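Neuraminidase (Influenza A virus, PDB 4GEZ) is a neuraminidase-like glycoprotein of a bat influenza A virus, built like the sialidases that remove terminal sialic acids but with a diverged putative active site. Local coordinates at residues S177-Y182 with G199-Y204; V241-G246 with N303-E308; T323-F328 with W345-D350. All blocks are in the same frame, centred on the assembly; numbering follows the deposited sequence.

Contact 1. Residues S177-Y182 with G199-Y204; sequences SVHRIY and GINFEY. With FUC (alpha-L-fucopyranose), chain M.
Ser177 and Asn201 meet through their polar ends: Asn201 ND2 donates a hydrogen bond to Ser177 OG over 3.0 Å, the hydroxyl oxygen lying near the amide plane and the N-H...O angle of 156° showing a fairly straight bond. Next to it the imidazole of His179 lies against Phe202. Phe202 CB sits 3.8 Å from the centroid of the His179 ring and 9° off its normal, which makes a CH-pi contact over the face. The phenyl group takes no part; with CG anti to the backbone N (chi1 -159°) it leads off to Pro228 and Leu230. The edge of the imidazole meets the Glu203 carboxylate, where Glu203 OE2 comes within 3.3 Å of His179 CE1.

A second shell fixes these groups. Asn201 ND2 spends its other proton on the anti lone pair of Glu203 OE2 at 3.2 Å, so one amide nitrogen ties serine to carboxylate. Ser177 OG and His179 NE2 are hydrogen-bonded at 2.7 Å, and either could be the donor, while His179 ND1 is held by Ser169 of the adjacent strand 163-170. The amide oxygen of Asn201 accepts from Leu221 N, close to the calcium ligand Asn220. At the outer end, Ile200 CG1 touches C6 of the fucose at 3.7 Å.

The chain 199-204 belongs to the link from the outer strand 188-194 of one four-stranded sheet to strand 205-210 of the next, and it packs beside strand 178-185 through Ser177 and His179: a blade-to-blade connection of the beta propeller.

Contact 2. Residues V241-G246 with N303-E308; sequences VEPCNG and NGIESE
Ile305 reaches Pro243 through two extended torsions: chi1 of -153° sets CG1 roughly opposite the backbone N, and chi2 of -162° carries CD1 onward until it lies 3.5 Å from Pro243 CB. Ile305 thus lies alongside the proline ring with the same heading. Glu306, stretched out beyond CG, passes across Val241 almost perpendicularly, bringing Glu306 CG within 3.5 Å of Val241 CG1. Its carboxylate is fixed farther out, since Glu306 OE2 forms a salt bridge with Arg231, a residue that Val241 also touches.

One backbone hydrogen bond joins the loops. Cys244 N donates to Ile305 O at 3.0 Å, with an N-H...O angle of 165° and the donor in the carbonyl plane. The same oxygen is approached by Pro243 CA at 3.6 Å in a CA-H...O contact. The backbones stay close beyond it: Cys244 O is 3.2 Å from Ser307 O, two acceptors packed together without a bond. The disulfide ties Cys244 to Cys261, while Cys244 SG also packs 3.2 Å from Glu306 O of the 303-308 loop. Lys226 NZ binds the carbonyls of Pro243 and Asn245.

No helix takes part. Segment 241-246 leaves the edge strand 238-241, where Val241 pairs with Leu229 of strand 229-233; the loop holding 303-308 links strands 294-301 and 313-318. Ile305 packs on Leu229, whereas Asn245 and Ser307 both touch Ile301, so these loops join the sheet that holds 229-233 and 238-241 to strand 294-301, probably of the next blade.

Contact 3. Residues T323-F328 with W345-D350; sequences TGRSGF and WLEIED
A beta bulge interrupts the antiparallel ladder between strands 322-329 and 343-349, where Gly324 and Arg325 together face Glu347. The short strand axes approach to 4.8 Å at 168°, and the register slips by one residue between the pairs Thr323-Ile348 and Ser326-Leu346. Within the bulge Gly324 N donates to Glu347 O at 3.0 Å, and Glu347 N to Arg325 O at 2.9 Å. Arg325 N turns instead to the side chain, meeting Glu347 OE2 at 3.0 Å from above the carboxylate plane. Glu347 OE1 adds a salt bridge with Arg325 NH1, whose modelled length is implausibly short and therefore doubtful.

Past the bulge, Gly327 and Trp345 form a hydrogen-bonded pair, with Trp345 N to Gly327 O at 2.7 Å. A chi1 of 48° folds the indole back across the neighbouring strand, where the bare CA of Gly327 lies over the ring face, 3.8 Å from the centroid of the five-membered ring, in a CH-pi contact. The single N-H of Trp345 NE1 is shared between a weak bond to Phe328 O and a water that itself donates to Phe328 O. Trp345 CZ3 and CH2 lie over one face of the Arg325 guanidinium, the planes 33° apart.

Strand 359-367 flanks 343-349, and the early strand 25-30 is outermost: closure by strands from both chain ends, used in many beta propellers, influenza neuraminidases among them.

In the fold
Along the chain the contacts come in series, each closing before the next opens, and they occupy different parts of one propeller. Their centres are about 21 to 24 Å apart. The nearest atoms of contact 1 and contact 2 are about 5 Å apart, and no two contacts touch. Contacts 1 and 2 flank the sheet of strands 205-210, 213-219, 229-233 and 238-241, one before its first strand and one after its last; both approach residues of the calcium site. Contact 3, its centre about 9 Å from that of the chain, lies within the closing blade. The propeller is thus held by three kinds of join: a linker between blades, loops packed probably between blades far from the chain centre, and strand pairing within the closing blade.

Contact 1. Residues S177-Y182 with G199-Y204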
loop_
_atom_site.group_PDB
_atom_site.type_symbol
_atom_site.label_atom_id
_atom_site.label_comp_id
_atom_site.label_asym_id
_atom_site.label_seq_id
_atom_site.Cartn_x
_atom_site.Cartn_y
_atom_site.Cartn_z
ATOM N N SER A 177 -13.603 42.981 -3.083
ATOM C CA SER A 177 -13.611 41.668 -2.461
ATOM C C SER A 177 -13.730 41.830 -0.952
ATOM O O SER A 177 -13.344 42.865 -0.401
ATOM C CB SER A 177 -12.332 40.905 -2.826
ATOM O OG SER A 177 -11.179 41.558 -2.327
ATOM N N VAL A 178 -14.280 40.819 -0.283
ATOM C CA VAL A 178 -14.320 40.832 1.174
ATOM C C VAL A 178 -13.539 39.642 1.711
ATOM O O VAL A 178 -13.466 38.589 1.077
ATOM C CB VAL A 178 -15.768 40.832 1.740
ATOM C CG1 VAL A 178 -16.627 41.842 1.018
ATOM C CG2 VAL A 178 -16.388 39.465 1.633
ATOM N N HIS A 179 -12.948 39.823 2.883
ATOM C CA HIS A 179 -12.098 38.806 3.476
ATOM C C HIS A 179 -12.363 38.741 4.969
ATOM O O HIS A 179 -12.479 39.772 5.634
ATOM C CB HIS A 179 -10.629 39.119 3.193
ATOM C CG HIS A 179 -10.344 39.370 1.749
ATOM N ND1 HIS A 179 -10.134 38.355 0.843
ATOM C CD2 HIS A 179 -10.264 40.527 1.042
ATOM C CE1 HIS A 179 -9.926 38.871 -0.354
ATOM N NE2 HIS A 179 -9.997 40.185 -0.259
ATOM N N ARG A 180 -12.473 37.525 5.491
ATOM C CA ARG A 180 -12.806 37.340 6.893
ATOM C C ARG A 180 -11.884 36.334 7.545
ATOM O O ARG A 180 -11.455 35.371 6.908
ATOM C CB ARG A 180 -14.241 36.833 7.034
ATOM C CG ARG A 180 -15.325 37.791 6.597
ATOM C CD ARG A 180 -16.671 37.103 6.731
ATOM N NE ARG A 180 -17.763 37.873 6.148
ATOM C CZ ARG A 180 -19.042 37.529 6.243
ATOM N NH1 ARG A 180 -19.387 36.432 6.899
ATOM N NH2 ARG A 180 -19.976 38.282 5.685
ATOM N N ILE A 181 -11.598 36.552 8.825
ATOM C CA ILE A 181 -10.937 35.538 9.632
ATOM C C ILE A 181 -12.004 34.722 10.340
ATOM O O ILE A 181 -12.840 35.279 11.055
ATOM C CB ILE A 181 -10.029 36.160 10.701
ATOM C CG1 ILE A 181 -8.991 37.077 10.051
ATOM C CG2 ILE A 181 -9.345 35.067 11.513
ATOM C CD1 ILE A 181 -8.193 37.902 11.037
ATOM N N TYR A 182 -11.993 33.409 10.125
ATOM C CA TYR A 182 -12.898 32.519 10.840
ATOM C C TYR A 182 -12.152 31.808 11.955
ATOM O O TYR A 182 -11.019 31.368 11.765
ATOM C CB TYR A 182 -13.530 31.498 9.888
ATOM C CG TYR A 182 -14.736 32.031 9.154
ATOM C CD1 TYR A 182 -14.590 32.874 8.061
ATOM C CD2 TYR A 182 -16.021 31.702 9.568
ATOM C CE1 TYR A 182 -15.690 33.368 7.392
ATOM C CE2 TYR A 182 -17.130 32.193 8.905
ATOM C CZ TYR A 182 -16.955 33.026 7.818
ATOM O OH TYR A 182 -18.045 33.524 7.144
ATOM N N GLY A 199 -9.672 49.225 -0.740
ATOM C CA GLY A 199 -8.542 49.777 -1.461
ATOM C C GLY A 199 -7.617 48.695 -1.988
ATOM O O GLY A 199 -6.870 48.932 -2.938
ATOM N N ILE A 200 -7.672 47.508 -1.384
ATOM C CA ILE A 200 -6.815 46.394 -1.799
ATOM C C ILE A 200 -7.591 45.093 -2.033
ATOM O O ILE A 200 -8.807 45.035 -1.849
ATOM C CB ILE A 200 -5.701 46.097 -0.761
ATOM C CG1 ILE A 200 -6.272 45.427 0.496
ATOM C CG2 ILE A 200 -4.923 47.362 -0.427
ATOM C CD1 ILE A 200 -5.211 44.809 1.406
ATOM N N ASN A 201 -6.857 44.047 -2.406
ATOM C CA ASN A 201 -7.395 42.701 -2.580
ATOM C C ASN A 201 -6.471 41.728 -1.854
ATOM O O ASN A 201 -5.252 41.870 -1.926
ATOM C CB ASN A 201 -7.500 42.349 -4.072
ATOM C CG ASN A 201 -7.766 40.871 -4.313
ATOM O OD1 ASN A 201 -6.914 40.151 -4.836
ATOM N ND2 ASN A 201 -8.947 40.411 -3.917
ATOM N N PHE A 202 -7.043 40.756 -1.145
ATOM C CA PHE A 202 -6.251 39.880 -0.281
ATOM C C PHE A 202 -6.548 38.403 -0.519
ATOM O O PHE A 202 -7.231 37.761 0.281
ATOM C CB PHE A 202 -6.484 40.223 1.194
ATOM C CG PHE A 202 -5.385 39.753 2.107
ATOM C CD1 PHE A 202 -5.375 38.449 2.592
ATOM C CD2 PHE A 202 -4.365 40.616 2.486
ATOM C CE1 PHE A 202 -4.369 38.014 3.439
ATOM C CE2 PHE A 202 -3.351 40.189 3.331
ATOM C CZ PHE A 202 -3.353 38.886 3.810
ATOM N N GLU A 203 -6.055 37.868 -1.631
ATOM C CA GLU A 203 -6.288 36.465 -1.955
ATOM C C GLU A 203 -5.108 35.563 -1.587
ATOM O O GLU A 203 -4.036 36.044 -1.222
ATOM C CB GLU A 203 -6.612 36.321 -3.441
ATOM C CG GLU A 203 -7.769 37.206 -3.889
ATOM C CD GLU A 203 -9.116 36.699 -3.412
ATOM O OE1 GLU A 203 -9.224 35.502 -3.062
ATOM O OE2 GLU A 203 -10.067 37.510 -3.371
ATOM N N TYR A 204 -5.338 34.254 -1.671
ATOM C CA TYR A 204 -4.298 33.234 -1.525
ATOM C C TYR A 204 -3.459 33.375 -0.249
ATOM O O TYR A 204 -2.238 33.197 -0.281
ATOM C CB TYR A 204 -3.377 33.233 -2.753
ATOM C CG TYR A 204 -4.090 33.183 -4.092
ATOM C CD1 TYR A 204 -5.254 32.445 -4.260
ATOM C CD2 TYR A 204 -3.595 33.887 -5.186
ATOM C CE1 TYR A 204 -5.904 32.403 -5.480
ATOM C CE2 TYR A 204 -4.236 33.852 -6.410
ATOM C CZ TYR A 204 -5.391 33.107 -6.549
ATOM O OH TYR A 204 -6.037 33.066 -7.763
HETATM C C1 FUC M . -5.508 51.470 4.462
HETATM C C2 FUC M . -4.518 51.137 5.601
HETATM C C3 FUC M . -4.956 49.862 6.328
HETATM C C4 FUC M . -5.053 48.716 5.313
HETATM C C5 FUC M . -6.085 49.098 4.242
HETATM C C6 FUC M . -6.245 48.056 3.132
HETATM O O2 FUC M . -4.361 52.214 6.521
HETATM O O3 FUC M . -4.001 49.496 7.325
HETATM O O4 FUC M . -3.781 48.508 4.710
HETATM O O5 FUC M . -5.727 50.360 3.599
#

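Contact 2. Residues V241-G246 with N303-E308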
loop_
_atom_site.group_PDB
_atom_site.type_symbol
_atom_site.label_atom_id
_atom_site.label_comp_id
_atom_site.label_asym_id
_atom_site.label_seq_id
_atom_site.Cartn_x
_atom_site.Cartn_y
_atom_site.Cartn_z
ATOM N N VAL A 241 -0.652 45.652 6.731
ATOM C CA VAL A 241 0.607 46.364 6.520
ATOM C C VAL A 241 1.061 46.234 5.071
ATOM O O VAL A 241 0.841 45.202 4.438
ATOM C CB VAL A 241 1.698 45.821 7.474
ATOM C CG1 VAL A 241 3.061 46.360 7.111
ATOM C CG2 VAL A 241 1.360 46.172 8.909
ATOM N N GLU A 242 1.675 47.287 4.543
ATOM C CA GLU A 242 2.218 47.268 3.197
ATOM C C GLU A 242 3.737 47.296 3.310
ATOM O O GLU A 242 4.278 48.016 4.146
ATOM C CB GLU A 242 1.720 48.497 2.435
ATOM C CG GLU A 242 2.053 48.507 0.963
ATOM C CD GLU A 242 1.135 47.600 0.179
ATOM O OE1 GLU A 242 0.109 47.162 0.745
ATOM O OE2 GLU A 242 1.445 47.316 -0.992
ATOM N N PRO A 243 4.432 46.485 2.500
ATOM C CA PRO A 243 5.897 46.510 2.531
ATOM C C PRO A 243 6.443 47.877 2.137
ATOM O O PRO A 243 5.977 48.462 1.160
ATOM C CB PRO A 243 6.284 45.475 1.468
ATOM C CG PRO A 243 5.111 44.558 1.390
ATOM C CD PRO A 243 3.909 45.418 1.627
ATOM N N CYS A 244 7.410 48.380 2.896
ATOM C CA CYS A 244 7.969 49.701 2.639
ATOM C C CYS A 244 9.204 49.497 1.778
ATOM O O CYS A 244 10.065 50.369 1.656
ATOM C CB CYS A 244 8.301 50.415 3.948
ATOM S SG CYS A 244 6.880 50.625 5.058
ATOM N N ASN A 245 9.250 48.310 1.183
ATOM C CA ASN A 245 10.289 47.880 0.268
ATOM C C ASN A 245 10.213 48.724 -0.997
ATOM O O ASN A 245 9.327 49.566 -1.137
ATOM C CB ASN A 245 10.026 46.404 -0.072
ATOM C CG ASN A 245 11.291 45.629 -0.395
ATOM O OD1 ASN A 245 12.310 46.204 -0.767
ATOM N ND2 ASN A 245 11.228 44.310 -0.241
ATOM N N GLY A 246 11.145 48.508 -1.917
ATOM C CA GLY A 246 11.029 49.066 -3.252
ATOM C C GLY A 246 10.990 47.943 -4.273
ATOM O O GLY A 246 11.003 48.176 -5.485
ATOM N N ASN A 303 16.265 44.862 8.892
ATOM C CA ASN A 303 15.447 45.801 9.659
ATOM C C ASN A 303 13.937 45.544 9.592
ATOM O O ASN A 303 13.144 46.347 10.087
ATOM C CB ASN A 303 15.771 47.246 9.261
ATOM C CG ASN A 303 17.148 47.682 9.734
ATOM O OD1 ASN A 303 17.777 47.008 10.550
ATOM N ND2 ASN A 303 17.625 48.810 9.216
ATOM N N GLY A 304 13.543 44.422 8.996
ATOM C CA GLY A 304 12.130 44.097 8.879
ATOM C C GLY A 304 11.584 44.618 7.565
ATOM O O GLY A 304 12.278 45.354 6.862
ATOM N N ILE A 305 10.350 44.251 7.229
ATOM C CA ILE A 305 9.778 44.600 5.925
ATOM C C ILE A 305 9.060 45.957 5.888
ATOM O O ILE A 305 8.672 46.433 4.817
ATOM C CB ILE A 305 8.817 43.498 5.429
ATOM C CG1 ILE A 305 8.748 43.488 3.899
ATOM C CG2 ILE A 305 7.448 43.662 6.072
ATOM C CD1 ILE A 305 7.547 42.768 3.352
ATOM N N GLU A 306 8.890 46.580 7.050
ATOM C CA GLU A 306 8.306 47.919 7.113
ATOM C C GLU A 306 9.405 48.964 7.059
ATOM O O GLU A 306 9.158 50.162 7.215
ATOM C CB GLU A 306 7.498 48.097 8.396
ATOM C CG GLU A 306 6.161 47.385 8.397
ATOM C CD GLU A 306 5.385 47.595 9.681
ATOM O OE1 GLU A 306 4.405 48.372 9.672
ATOM O OE2 GLU A 306 5.759 46.980 10.702
ATOM N N SER A 307 10.624 48.493 6.835
ATOM C CA SER A 307 11.769 49.370 6.699
ATOM C C SER A 307 12.027 49.611 5.226
ATOM O O SER A 307 11.233 49.231 4.362
ATOM C CB SER A 307 13.002 48.724 7.325
ATOM O OG SER A 307 13.467 47.645 6.538
ATOM N N GLU A 308 13.158 50.241 4.946
ATOM C CA GLU A 308 13.642 50.360 3.589
ATOM C C GLU A 308 14.113 48.973 3.177
ATOM O O GLU A 308 14.464 48.151 4.028
ATOM C CB GLU A 308 14.788 51.367 3.546
ATOM C CG GLU A 308 16.056 50.855 4.213
ATOM C CD GLU A 308 15.994 50.897 5.735
ATOM O OE1 GLU A 308 14.934 51.261 6.290
ATOM O OE2 GLU A 308 17.003 50.541 6.381
#

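Contact 3. Residues T323-F328 with W345-D350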
loop_
_atom_site.group_PDB
_atom_site.type_symbol
_atom_site.label_atom_id
_atom_site.label_comp_id
_atom_site.label_asym_id
_atom_site.label_seq_id
_atom_site.Cartn_x
_atom_site.Cartn_y
_atom_site.Cartn_z
ATOM N N THR A 323 8.572 28.332 -12.071
ATOM C CA THR A 323 8.184 28.378 -10.672
ATOM C C THR A 323 6.727 28.832 -10.638
ATOM O O THR A 323 6.289 29.563 -11.528
ATOM C CB THR A 323 9.141 29.316 -9.882
ATOM O OG1 THR A 323 10.006 28.535 -9.046
ATOM C CG2 THR A 323 8.392 30.333 -9.039
ATOM N N GLY A 324 5.971 28.386 -9.640
ATOM C CA GLY A 324 4.569 28.748 -9.538
ATOM C C GLY A 324 4.235 29.248 -8.149
ATOM O O GLY A 324 4.925 30.118 -7.614
ATOM N N ARG A 325 3.166 28.709 -7.574
ATOM C CA ARG A 325 2.702 29.105 -6.249
ATOM C C ARG A 325 3.712 28.758 -5.157
ATOM O O ARG A 325 4.499 27.818 -5.303
ATOM C CB ARG A 325 1.367 28.418 -5.959
ATOM C CG ARG A 325 0.230 28.872 -6.854
ATOM C CD ARG A 325 -0.946 27.911 -6.787
ATOM N NE ARG A 325 -1.380 27.672 -5.416
ATOM C CZ ARG A 325 -1.154 26.544 -4.751
ATOM N NH1 ARG A 325 -0.516 25.541 -5.339
ATOM N NH2 ARG A 325 -1.573 26.414 -3.503
ATOM N N SER A 326 3.672 29.514 -4.061
ATOM C CA SER A 326 4.471 29.216 -2.873
ATOM C C SER A 326 3.708 29.642 -1.623
ATOM O O SER A 326 2.867 30.545 -1.678
ATOM C CB SER A 326 5.832 29.918 -2.922
ATOM O OG SER A 326 5.685 31.303 -3.182
ATOM N N GLY A 327 4.010 29.001 -0.497
ATOM C CA GLY A 327 3.331 29.305 0.750
ATOM C C GLY A 327 3.984 28.630 1.941
ATOM O O GLY A 327 4.860 27.772 1.779
ATOM N N PHE A 328 3.550 29.013 3.140
ATOM C CA PHE A 328 4.134 28.516 4.379
ATOM C C PHE A 328 3.542 27.181 4.824
ATOM O O PHE A 328 2.402 26.838 4.487
ATOM C CB PHE A 328 3.906 29.528 5.510
ATOM C CG PHE A 328 4.707 30.797 5.380
ATOM C CD1 PHE A 328 6.094 30.769 5.470
ATOM C CD2 PHE A 328 4.075 32.018 5.213
ATOM C CE1 PHE A 328 6.833 31.934 5.371
ATOM C CE2 PHE A 328 4.805 33.189 5.113
ATOM C CZ PHE A 328 6.187 33.145 5.192
ATOM N N TRP A 345 6.538 25.745 0.990
ATOM C CA TRP A 345 6.410 24.840 -0.146
ATOM C C TRP A 345 6.483 25.662 -1.418
ATOM O O TRP A 345 6.200 26.864 -1.395
ATOM C CB TRP A 345 5.106 24.044 -0.080
ATOM C CG TRP A 345 3.902 24.875 0.203
ATOM C CD1 TRP A 345 3.324 25.089 1.422
ATOM C CD2 TRP A 345 3.102 25.583 -0.751
ATOM N NE1 TRP A 345 2.224 25.902 1.286
ATOM C CE2 TRP A 345 2.064 26.218 -0.040
ATOM C CE3 TRP A 345 3.165 25.749 -2.137
ATOM C CZ2 TRP A 345 1.096 26.999 -0.669
ATOM C CZ3 TRP A 345 2.205 26.526 -2.760
ATOM C CH2 TRP A 345 1.187 27.141 -2.030
ATOM N N LEU A 346 6.832 25.021 -2.532
ATOM C CA LEU A 346 7.045 25.762 -3.770
ATOM C C LEU A 346 6.747 24.871 -4.971
ATOM O O LEU A 346 7.354 23.810 -5.126
ATOM C CB LEU A 346 8.503 26.243 -3.819
ATOM C CG LEU A 346 9.087 26.945 -5.049
ATOM C CD1 LEU A 346 8.551 28.356 -5.105
ATOM C CD2 LEU A 346 10.610 26.933 -5.041
ATOM N N GLU A 347 5.853 25.322 -5.846
ATOM C CA GLU A 347 5.549 24.582 -7.067
ATOM C C GLU A 347 6.693 24.722 -8.062
ATOM O O GLU A 347 7.052 25.835 -8.443
ATOM C CB GLU A 347 4.270 25.103 -7.731
ATOM C CG GLU A 347 2.958 24.774 -7.028
ATOM C CD GLU A 347 1.762 25.365 -7.760
ATOM O OE1 GLU A 347 0.614 25.000 -7.430
ATOM O OE2 GLU A 347 1.972 26.210 -8.657
ATOM N N ILE A 348 7.260 23.597 -8.488
ATOM C CA ILE A 348 8.263 23.627 -9.545
ATOM C C ILE A 348 7.863 22.683 -10.666
ATOM O O ILE A 348 7.509 21.522 -10.422
ATOM C CB ILE A 348 9.681 23.283 -9.033
ATOM C CG1 ILE A 348 9.682 21.976 -8.247
ATOM C CG2 ILE A 348 10.240 24.433 -8.196
ATOM C CD1 ILE A 348 11.078 21.495 -7.862
ATOM N N GLU A 349 7.929 23.181 -11.898
ATOM C CA GLU A 349 7.490 22.410 -13.053
ATOM C C GLU A 349 8.500 21.349 -13.453
ATOM O O GLU A 349 9.688 21.645 -13.603
ATOM C CB GLU A 349 7.221 23.330 -14.249
ATOM C CG GLU A 349 6.723 22.588 -15.487
ATOM C CD GLU A 349 6.298 23.515 -16.607
ATOM O OE1 GLU A 349 5.435 24.386 -16.366
ATOM O OE2 GLU A 349 6.825 23.365 -17.732
ATOM N N ASP A 350 8.021 20.114 -13.604
ATOM C CA ASP A 350 8.818 19.037 -14.178
ATOM C C ASP A 350 8.790 19.205 -15.690
ATOM O O ASP A 350 7.844 18.774 -16.353
ATOM C CB ASP A 350 8.234 17.678 -13.791
ATOM C CG ASP A 350 9.125 16.515 -14.192
ATOM O OD1 ASP A 350 10.015 16.691 -15.056
ATOM O OD2 ASP A 350 8.915 15.411 -13.649
HETATM O O HOH W 1 0.563 25.170 3.924
#